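Ribosome inactivating type 1 protein (Iris hollandica, PDB 3MVG) belongs to the ribosome-inactivating protein family as a type 1 member, a single-chain protein whose fold joins a mixed beta-sheet to many alpha-helices. Local coordinates at residues 20-24 / 163-169; 69-73 / 160-164; 204-210 / 244-250. All blocks are in the same frame, centred on the assembly; numbering follows the deposited sequence. Where two conformers were deposited one is given.

Contact 1: 20-24 / 163-169; sequences LQNLR and ARFRAIE
Residues 20-24 lie within helix 13-27, against the point where helix 146-164 ends and helix 166-173 begins; the nearest CA atoms are those of Leu20 and Ala163, 5.8 Å apart. Ala163, in the last turn of the first of these helices, meets Leu23 (CB to CD2, 4.1 Å), and its O accepts from NE of Arg24 (2.8 Å). Arg164 and Phe165 turn away. Phe165 leaves helical geometry (phi/psi -134°/112°) and then serves as the N-cap of helix 166-173. Arg166 sends its long side chain back: NH2 donates to Gln21 OE1 (2.8 Å), which also accepts from Arg24 NH1 (3.1 Å). Arg24 NH1 lies over one face of the Arg166 guanidinium, 3.3 Å from Arg166 NH1, the planes inclined; both groups share this acceptor despite like charge. Glu169, extended with chi1 and chi2 both t, packs its CG on Leu20 CD1 (3.7 Å) and pairs its OE2 with Arg24 NH2 (2.8 Å) in a salt bridge, while water 2 joins its OE1 to Arg24 NH1. Arg24 also reaches Thr162 O, so it binds two carbonyls of the helix end. The result is a buried polar cluster at the Glu-x-x-Arg-Phe signature of ribosome-inactivating proteins.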
loop_
_atom_site.group_PDB
_atom_site.type_symbol
_atom_site.label_atom_id
_atom_site.label_comp_id
_atom_site.label_asym_id
_atom_site.label_seq_id
_atom_site.Cartn_x
_atom_site.Cartn_y
_atom_site.Cartn_z
ATOM N N LEU A 20 -6.549 -5.938 8.970
ATOM C CA LEU A 20 -6.981 -6.434 7.669
ATOM C C LEU A 20 -6.309 -7.743 7.316
ATOM O O LEU A 20 -6.932 -8.607 6.706
ATOM C CB LEU A 20 -6.721 -5.401 6.577
ATOM C CG LEU A 20 -7.569 -4.130 6.648
ATOM C CD1 LEU A 20 -7.192 -3.256 5.480
ATOM C CD2 LEU A 20 -9.066 -4.435 6.603
ATOM N N GLN A 21 -5.041 -7.903 7.674
ATOM C CA GLN A 21 -4.355 -9.143 7.330
ATOM C C GLN A 21 -4.926 -10.314 8.121
ATOM O O GLN A 21 -5.151 -11.397 7.565
ATOM C CB GLN A 21 -2.839 -9.023 7.499
ATOM C CG GLN A 21 -2.086 -10.229 6.928
ATOM C CD GLN A 21 -2.432 -10.487 5.470
ATOM O OE1 GLN A 21 -2.528 -9.560 4.668
ATOM N NE2 GLN A 21 -2.618 -11.753 5.116
ATOM N N ASN A 22 -5.174 -10.116 9.412
ATOM C CA ASN A 22 -5.834 -11.148 10.214
ATOM C C ASN A 22 -7.222 -11.475 9.665
ATOM O O ASN A 22 -7.642 -12.636 9.636
ATOM C CB ASN A 22 -5.925 -10.725 11.680
ATOM C CG ASN A 22 -4.622 -10.917 12.421
ATOM O OD1 ASN A 22 -3.873 -11.858 12.151
ATOM N ND2 ASN A 22 -4.347 -10.034 13.371
ATOM N N LEU A 23 -7.925 -10.445 9.214
ATOM C CA LEU A 23 -9.212 -10.636 8.582
ATOM C C LEU A 23 -9.103 -11.500 7.308
ATOM O O LEU A 23 -9.840 -12.473 7.144
ATOM C CB LEU A 23 -9.845 -9.272 8.301
ATOM C CG LEU A 23 -11.169 -9.282 7.553
ATOM C CD1 LEU A 23 -12.244 -10.032 8.313
ATOM C CD2 LEU A 23 -11.607 -7.860 7.296
ATOM N N ARG A 24 -8.159 -11.169 6.435
ATOM C CA ARG A 24 -7.949 -11.955 5.218
ATOM C C ARG A 24 -7.629 -13.407 5.556
ATOM O O ARG A 24 -8.114 -14.322 4.890
ATOM C CB ARG A 24 -6.821 -11.373 4.366
ATOM C CG ARG A 24 -7.115 -10.012 3.767
ATOM C CD ARG A 24 -6.032 -9.608 2.761
ATOM N NE ARG A 24 -6.195 -8.196 2.432
ATOM C CZ ARG A 24 -5.537 -7.193 3.010
ATOM N NH1 ARG A 24 -4.574 -7.433 3.896
ATOM N NH2 ARG A 24 -5.837 -5.948 2.684
ATOM N N ALA A 163 -10.099 -5.311 2.453
ATOM C CA ALA A 163 -9.688 -6.719 2.526
ATOM C C ALA A 163 -9.491 -7.279 1.105
ATOM O O ALA A 163 -8.540 -8.004 0.846
ATOM C CB ALA A 163 -10.722 -7.553 3.276
ATOM N N ARG A 164 -10.395 -6.930 0.186
ATOM C CA ARG A 164 -10.332 -7.412 -1.200
ATOM C C ARG A 164 -9.192 -6.787 -1.993
ATOM O O ARG A 164 -8.605 -7.454 -2.849
ATOM C CB ARG A 164 -11.644 -7.129 -1.919
ATOM C CG ARG A 164 -12.821 -7.954 -1.446
ATOM C CD ARG A 164 -14.060 -7.411 -2.108
ATOM N NE ARG A 164 -15.257 -8.193 -1.827
ATOM C CZ ARG A 164 -16.468 -7.873 -2.274
ATOM N NH1 ARG A 164 -16.646 -6.784 -3.005
ATOM N NH2 ARG A 164 -17.498 -8.647 -1.987
ATOM N N PHE A 165 -8.889 -5.514 -1.725
ATOM C CA PHE A 165 -7.917 -4.763 -2.530
ATOM C C PHE A 165 -6.932 -3.995 -1.674
ATOM O O PHE A 165 -7.290 -2.991 -1.026
ATOM C CB PHE A 165 -8.609 -3.748 -3.442
ATOM C CG PHE A 165 -9.441 -4.357 -4.523
ATOM C CD1 PHE A 165 -8.845 -4.870 -5.672
ATOM C CD2 PHE A 165 -10.818 -4.396 -4.410
ATOM C CE1 PHE A 165 -9.618 -5.428 -6.690
ATOM C CE2 PHE A 165 -11.592 -4.944 -5.423
ATOM C CZ PHE A 165 -10.991 -5.455 -6.563
ATOM N N ARG A 166 -5.675 -4.417 -1.712
ATOM C CA ARG A 166 -4.618 -3.698 -1.012
ATOM C C ARG A 166 -4.421 -2.290 -1.562
ATOM O O ARG A 166 -3.918 -1.419 -0.843
ATOM C CB ARG A 166 -3.313 -4.496 -1.028
ATOM C CG ARG A 166 -3.427 -5.781 -0.243
ATOM C CD ARG A 166 -2.251 -6.701 -0.467
ATOM N NE ARG A 166 -2.461 -8.000 0.161
ATOM C CZ ARG A 166 -2.209 -8.283 1.438
ATOM N NH1 ARG A 166 -1.688 -7.365 2.254
ATOM N NH2 ARG A 166 -2.488 -9.495 1.891
ATOM N N ALA A 167 -4.822 -2.046 -2.808
ATOM C CA ALA A 167 -4.740 -0.687 -3.354
ATOM C C ALA A 167 -5.665 0.261 -2.601
ATOM O O ALA A 167 -5.347 1.443 -2.437
ATOM C CB ALA A 167 -5.061 -0.669 -4.832
ATOM N N ILE A 168 -6.803 -0.249 -2.142
ATOM C CA ILE A 168 -7.725 0.568 -1.345
ATOM C C ILE A 168 -7.200 0.718 0.089
ATOM O O ILE A 168 -7.220 1.821 0.645
ATOM C CB ILE A 168 -9.179 0.041 -1.396
ATOM C CG1 ILE A 168 -9.619 -0.133 -2.857
ATOM C CG2 ILE A 168 -10.119 0.994 -0.633
ATOM C CD1 ILE A 168 -11.004 -0.732 -3.035
ATOM N N GLU A 169 -6.717 -0.374 0.680
ATOM C CA GLU A 169 -6.021 -0.309 1.964
ATOM C C GLU A 169 -4.957 0.792 1.965
ATOM O O GLU A 169 -4.860 1.573 2.916
ATOM C CB GLU A 169 -5.373 -1.654 2.276
ATOM C CG GLU A 169 -4.554 -1.631 3.543
ATOM C CD GLU A 169 -3.867 -2.942 3.828
ATOM O OE1 GLU A 169 -3.239 -3.061 4.898
ATOM O OE2 GLU A 169 -3.960 -3.871 2.999
HETATM O O HOH W 1 -0.738 -7.008 5.033
HETATM O O HOH W 2 -3.011 -5.628 5.556
#

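Contact 2: 69-73 / 160-164; sequences VNAYV and SETAR
Arg164 stretches from the end of helix 146-164 alongside Ala71 and Tyr72, chi1 in m and chi2 and chi3 in t, bringing NH2 to 3.4 Å from Tyr72 CD2 and NE to 4.4 Å from Ala71 CB. Its NH2 donates to Asn70 O (2.8 Å), and NE adds a weak bond to the same oxygen (3.3 Å). One turn earlier, Ser160 (chi1 m) donates from OG to Ala71 O (2.7 Å), so that two consecutive carbonyls of the loop leading into strand 72-78 are held by one helix. The closest CA atoms are those of Tyr72 and Ser160, 5.6 Å apart. The loop is sharply turned: Ala71 takes up left-handed helical angles (61°/22°) in a G1 beta bulge in which Ala71 and Tyr72 face Asn67, and Asn70 OD1 closes an Asx turn with Tyr72 N (3.1 Å). Tyr72 keeps chi1 in t and ties its OH to Gly106 O; near the plane of its ring lies Glu161 OE2, 4.4 Å from CE2 and bonded to Tyr108 OH. Trp201 makes a cation-pi contact with Arg164, and a glycerol is hydrogen-bonded to Arg164 NH2. Tyrosine beside a Glu-x-x-Arg helix is consistent with the active-site cleft of ribosome-inactivating proteins.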
loop_
_atom_site.group_PDB
_atom_site.type_symbol
_atom_site.label_atom_id
_atom_site.label_comp_id
_atom_site.label_asym_id
_atom_site.label_seq_id
_atom_site.Cartn_x
_atom_site.Cartn_y
_atom_site.Cartn_z
ATOM N N VAL A 69 -17.531 -16.405 1.943
ATOM C CA VAL A 69 -17.570 -16.698 0.504
ATOM C C VAL A 69 -17.245 -15.460 -0.338
ATOM O O VAL A 69 -16.569 -15.551 -1.355
ATOM C CB VAL A 69 -18.938 -17.329 0.093
ATOM C CG1 VAL A 69 -19.024 -17.585 -1.410
ATOM C CG2 VAL A 69 -19.169 -18.619 0.856
ATOM N N ASN A 70 -17.719 -14.295 0.093
ATOM C CA ASN A 70 -17.494 -13.091 -0.698
ATOM C C ASN A 70 -16.880 -11.928 0.081
ATOM O O ASN A 70 -16.714 -10.830 -0.458
ATOM C CB ASN A 70 -18.775 -12.663 -1.437
ATOM C CG ASN A 70 -19.880 -12.225 -0.501
ATOM O OD1 ASN A 70 -19.736 -12.255 0.723
ATOM N ND2 ASN A 70 -20.999 -11.794 -1.082
ATOM N N ALA A 71 -16.535 -12.181 1.344
ATOM C CA ALA A 71 -15.942 -11.172 2.244
ATOM C C ALA A 71 -16.847 -9.966 2.484
ATOM O O ALA A 71 -16.370 -8.900 2.878
ATOM C CB ALA A 71 -14.564 -10.723 1.737
ATOM N N TYR A 72 -18.149 -10.136 2.280
ATOM C CA TYR A 72 -19.084 -9.015 2.310
ATOM C C TYR A 72 -20.032 -9.060 3.507
ATOM O O TYR A 72 -20.336 -10.113 4.055
ATOM C CB TYR A 72 -19.897 -8.985 1.016
ATOM C CG TYR A 72 -20.355 -7.609 0.583
ATOM C CD1 TYR A 72 -21.684 -7.203 0.743
ATOM C CD2 TYR A 72 -19.460 -6.721 -0.005
ATOM C CE1 TYR A 72 -22.112 -5.945 0.313
ATOM C CE2 TYR A 72 -19.871 -5.472 -0.450
ATOM C CZ TYR A 72 -21.195 -5.090 -0.280
ATOM O OH TYR A 72 -21.590 -3.841 -0.708
ATOM N N VAL A 73 -20.516 -7.884 3.890
ATOM C CA VAL A 73 -21.404 -7.734 5.043
ATOM C C VAL A 73 -22.800 -8.269 4.728
ATOM O O VAL A 73 -23.356 -7.934 3.679
ATOM C CB VAL A 73 -21.487 -6.245 5.469
ATOM C CG1 VAL A 73 -22.506 -6.045 6.578
ATOM C CG2 VAL A 73 -20.126 -5.736 5.923
ATOM N N SER A 160 -14.590 -4.644 4.000
ATOM C CA SER A 160 -14.665 -5.602 2.885
ATOM C C SER A 160 -13.805 -5.198 1.689
ATOM O O SER A 160 -13.069 -6.018 1.140
ATOM C CB SER A 160 -16.108 -5.782 2.428
ATOM O OG SER A 160 -16.924 -6.295 3.467
ATOM N N GLU A 161 -13.908 -3.944 1.259
ATOM C CA GLU A 161 -13.213 -3.546 0.031
ATOM C C GLU A 161 -11.707 -3.470 0.210
ATOM O O GLU A 161 -10.955 -3.822 -0.694
ATOM C CB GLU A 161 -13.753 -2.237 -0.547
ATOM C CG GLU A 161 -15.247 -2.246 -0.908
ATOM C CD GLU A 161 -15.623 -3.117 -2.094
ATOM O OE1 GLU A 161 -14.761 -3.836 -2.646
ATOM O OE2 GLU A 161 -16.808 -3.066 -2.475
ATOM N N THR A 162 -11.260 -2.986 1.368
ATOM C CA THR A 162 -9.832 -2.986 1.693
ATOM C C THR A 162 -9.287 -4.411 1.896
ATOM O O THR A 162 -8.140 -4.687 1.541
ATOM C CB THR A 162 -9.559 -2.135 2.931
ATOM O OG1 THR A 162 -10.439 -2.577 3.962
ATOM C CG2 THR A 162 -9.794 -0.644 2.650
ATOM N N ALA A 163 -10.099 -5.311 2.453
ATOM C CA ALA A 163 -9.688 -6.719 2.526
ATOM C C ALA A 163 -9.491 -7.279 1.105
ATOM O O ALA A 163 -8.540 -8.004 0.846
ATOM C CB ALA A 163 -10.722 -7.553 3.276
ATOM N N ARG A 164 -10.395 -6.930 0.186
ATOM C CA ARG A 164 -10.332 -7.412 -1.200
ATOM C C ARG A 164 -9.192 -6.787 -1.993
ATOM O O ARG A 164 -8.605 -7.454 -2.849
ATOM C CB ARG A 164 -11.644 -7.129 -1.919
ATOM C CG ARG A 164 -12.821 -7.954 -1.446
ATOM C CD ARG A 164 -14.060 -7.411 -2.108
ATOM N NE ARG A 164 -15.257 -8.193 -1.827
ATOM C CZ ARG A 164 -16.468 -7.873 -2.274
ATOM N NH1 ARG A 164 -16.646 -6.784 -3.005
ATOM N NH2 ARG A 164 -17.498 -8.647 -1.987
#

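Contact 3: 204-210 / 244-250; sequences LSTEVQR and LALLLRW
Beside the helical residues 204-210, the chain from Leu244 to Trp250 follows an irregular course, extended from Leu246 onward; the nearest CA atoms pair Ser205 with Leu247 (4.8 Å) and Thr206 with Trp250 (5.7 Å). At the inner end Leu244 (chi1 t, chi2 p) places CD2 4.1 Å from Leu204 CB and 3.8 Å from Val208 CG2, and Leu247 (chi1 m, chi2 t) sets CD1 4.0 Å from Val208 CG1. Ser205, chi1 m, accepts from Leu248 N at OG (3.0 Å), which is also bonded to Trp201 O. Gln209 (chi1 m, chi2 t, chi3 85°) uses both ends of its amide: NE2 donates to Leu248 O (2.8 Å) and to Ser205 O (2.9 Å), and OE1 accepts from Trp250 N (2.9 Å). Water 3 bridges Thr206 OG1 and Leu248 O. Trp250, chi1 180° and chi2 61°, lays one ring face along the helix; Thr206 CG2 sits 3.8 Å from the centroid of its five-membered ring and Arg210 CD 3.7 Å from that of its six-membered ring, both CH-pi contacts. Helix side chains thus satisfy peptide groups of an irregular segment, with apolar burial at one end and CH-pi packing at the other.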
loop_
_atom_site.group_PDB
_atom_site.type_symbol
_atom_site.label_atom_id
_atom_site.label_comp_id
_atom_site.label_asym_id
_atom_site.label_seq_id
_atom_site.Cartn_x
_atom_site.Cartn_y
_atom_site.Cartn_z
ATOM N N LEU A 204 -12.106 -9.633 -12.033
ATOM C CA LEU A 204 -10.690 -9.855 -11.804
ATOM C C LEU A 204 -10.451 -11.219 -11.153
ATOM O O LEU A 204 -9.516 -11.939 -11.531
ATOM C CB LEU A 204 -10.091 -8.728 -10.951
ATOM C CG LEU A 204 -9.937 -7.363 -11.645
ATOM C CD1 LEU A 204 -9.748 -6.248 -10.624
ATOM C CD2 LEU A 204 -8.792 -7.358 -12.665
ATOM N N SER A 205 -11.296 -11.573 -10.184
ATOM C CA SER A 205 -11.171 -12.846 -9.472
ATOM C C SER A 205 -11.261 -14.010 -10.450
ATOM O O SER A 205 -10.454 -14.943 -10.395
ATOM C CB SER A 205 -12.273 -12.996 -8.421
ATOM O OG SER A 205 -12.065 -12.129 -7.302
ATOM N N THR A 206 -12.262 -13.958 -11.324
ATOM C CA THR A 206 -12.475 -14.998 -12.329
ATOM C C THR A 206 -11.315 -15.072 -13.321
ATOM O O THR A 206 -10.808 -16.171 -13.604
ATOM C CB THR A 206 -13.820 -14.788 -13.024
ATOM O OG1 THR A 206 -14.853 -15.005 -12.062
ATOM C CG2 THR A 206 -14.001 -15.761 -14.198
ATOM N N GLU A 207 -10.852 -13.923 -13.805
ATOM C CA GLU A 207 -9.739 -13.915 -14.751
ATOM C C GLU A 207 -8.474 -14.511 -14.140
ATOM O O GLU A 207 -7.739 -15.241 -14.807
ATOM C CB GLU A 207 -9.472 -12.515 -15.307
ATOM C CG GLU A 207 -10.578 -11.966 -16.231
ATOM C CD GLU A 207 -10.901 -12.877 -17.406
ATOM O OE1 GLU A 207 -9.961 -13.408 -18.037
ATOM O OE2 GLU A 207 -12.099 -13.050 -17.702
ATOM N N VAL A 208 -8.225 -14.242 -12.861
ATOM C CA VAL A 208 -7.079 -14.859 -12.197
ATOM C C VAL A 208 -7.202 -16.390 -12.195
ATOM O O VAL A 208 -6.222 -17.096 -12.466
ATOM C CB VAL A 208 -6.855 -14.288 -10.776
ATOM C CG1 VAL A 208 -5.848 -15.134 -9.986
ATOM C CG2 VAL A 208 -6.395 -12.854 -10.862
ATOM N N GLN A 209 -8.400 -16.887 -11.907
ATOM C CA GLN A 209 -8.627 -18.334 -11.831
ATOM C C GLN A 209 -8.579 -19.042 -13.188
ATOM O O GLN A 209 -8.225 -20.220 -13.250
ATOM C CB GLN A 209 -9.920 -18.658 -11.081
ATOM C CG GLN A 209 -9.787 -18.424 -9.583
ATOM C CD GLN A 209 -11.116 -18.300 -8.893
ATOM O OE1 GLN A 209 -11.731 -19.294 -8.515
ATOM N NE2 GLN A 209 -11.574 -17.067 -8.720
ATOM N N ARG A 210 -8.908 -18.323 -14.259
ATOM C CA ARG A 210 -8.949 -18.904 -15.609
ATOM C C ARG A 210 -7.685 -18.623 -16.415
ATOM O O ARG A 210 -7.547 -19.105 -17.550
ATOM C CB ARG A 210 -10.154 -18.370 -16.379
ATOM C CG ARG A 210 -11.493 -18.660 -15.742
ATOM C CD ARG A 210 -12.618 -18.331 -16.698
ATOM N NE ARG A 210 -12.646 -19.270 -17.821
ATOM C CZ ARG A 210 -13.651 -19.392 -18.686
ATOM N NH1 ARG A 210 -14.734 -18.631 -18.577
ATOM N NH2 ARG A 210 -13.572 -20.282 -19.666
ATOM N N LEU A 244 -5.064 -6.943 -5.735
ATOM C CA LEU A 244 -6.102 -7.956 -5.560
ATOM C C LEU A 244 -5.633 -8.952 -4.503
ATOM O O LEU A 244 -4.568 -9.553 -4.650
ATOM C CB LEU A 244 -6.404 -8.646 -6.888
ATOM C CG LEU A 244 -7.472 -9.731 -6.866
ATOM C CD1 LEU A 244 -8.828 -9.174 -6.471
ATOM C CD2 LEU A 244 -7.535 -10.381 -8.247
ATOM N N ALA A 245 -6.423 -9.120 -3.438
ATOM C CA ALA A 245 -5.925 -9.752 -2.220
ATOM C C ALA A 245 -6.765 -10.908 -1.723
ATOM O O ALA A 245 -6.357 -11.621 -0.810
ATOM C CB ALA A 245 -5.761 -8.707 -1.111
ATOM N N LEU A 246 -7.954 -11.058 -2.299
ATOM C CA LEU A 246 -8.857 -12.179 -2.047
ATOM C C LEU A 246 -9.561 -12.470 -3.353
ATOM O O LEU A 246 -9.895 -11.534 -4.086
ATOM C CB LEU A 246 -9.925 -11.826 -1.005
ATOM C CG LEU A 246 -9.478 -11.438 0.401
ATOM C CD1 LEU A 246 -10.656 -10.912 1.194
ATOM C CD2 LEU A 246 -8.840 -12.626 1.099
ATOM N N LEU A 247 -9.805 -13.747 -3.630
ATOM C CA LEU A 247 -10.484 -14.140 -4.864
ATOM C C LEU A 247 -11.852 -14.721 -4.586
ATOM O O LEU A 247 -11.986 -15.670 -3.806
ATOM C CB LEU A 247 -9.672 -15.183 -5.635
ATOM C CG LEU A 247 -8.237 -14.849 -6.006
ATOM C CD1 LEU A 247 -7.581 -16.091 -6.564
ATOM C CD2 LEU A 247 -8.147 -13.704 -6.986
ATOM N N LEU A 248 -12.871 -14.164 -5.244
ATOM C CA LEU A 248 -14.194 -14.789 -5.259
ATOM C C LEU A 248 -14.095 -16.106 -6.031
ATOM O O LEU A 248 -13.724 -16.097 -7.207
ATOM C CB LEU A 248 -15.213 -13.862 -5.924
ATOM C CG LEU A 248 -16.651 -14.380 -5.957
ATOM C CD1 LEU A 248 -17.236 -14.454 -4.546
ATOM C CD2 LEU A 248 -17.489 -13.476 -6.831
ATOM N N ARG A 249 -14.409 -17.224 -5.384
ATOM C CA ARG A 249 -14.252 -18.528 -6.035
ATOM C C ARG A 249 -15.178 -18.637 -7.243
ATOM O O ARG A 249 -16.384 -18.378 -7.150
ATOM C CB ARG A 249 -14.484 -19.666 -5.042
ATOM C CG ARG A 249 -14.179 -21.060 -5.606
ATOM C CD ARG A 249 -14.364 -22.145 -4.563
ATOM N NE ARG A 249 -13.413 -21.968 -3.466
ATOM C CZ ARG A 249 -12.877 -22.944 -2.747
ATOM N NH1 ARG A 249 -13.211 -24.215 -2.968
ATOM N NH2 ARG A 249 -12.004 -22.650 -1.793
ATOM N N TRP A 250 -14.588 -19.014 -8.372
ATOM C CA TRP A 250 -15.313 -19.143 -9.633
ATOM C C TRP A 250 -15.943 -20.535 -9.756
ATOM O O TRP A 250 -15.255 -21.538 -9.593
ATOM C CB TRP A 250 -14.366 -18.861 -10.803
ATOM C CG TRP A 250 -15.004 -18.972 -12.164
ATOM C CD1 TRP A 250 -16.051 -18.237 -12.641
ATOM C CD2 TRP A 250 -14.623 -19.861 -13.220
ATOM N NE1 TRP A 250 -16.353 -18.620 -13.928
ATOM C CE2 TRP A 250 -15.490 -19.613 -14.308
ATOM C CE3 TRP A 250 -13.637 -20.849 -13.351
ATOM C CZ2 TRP A 250 -15.403 -20.318 -15.514
ATOM C CZ3 TRP A 250 -13.548 -21.547 -14.555
ATOM C CH2 TRP A 250 -14.428 -21.279 -15.618
HETATM O O HOH W 3 -15.437 -15.110 -9.351
#

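Contacts 1 and 2 lie 8 Å apart, centre to centre, and share Ala163 and Arg164: the C-terminal end of helix 146-164 joins helix 13-27 on one hand and the sheet, through strand 72-78, on the other. Along the chain both close on this same stretch before contact 3 opens. Contact 3, about 15 Å from contact 1 and 13 Å from contact 2 between centres, lies farther out, between helix 201-210 and the loop after helix 235-240. It nevertheless touches both, because Ala245 N is probably hydrogen-bonded to Arg164 O and Leu248 packs on Val69. The C-terminal part of the modelled chain thus runs from the helix end out to helix 201-210.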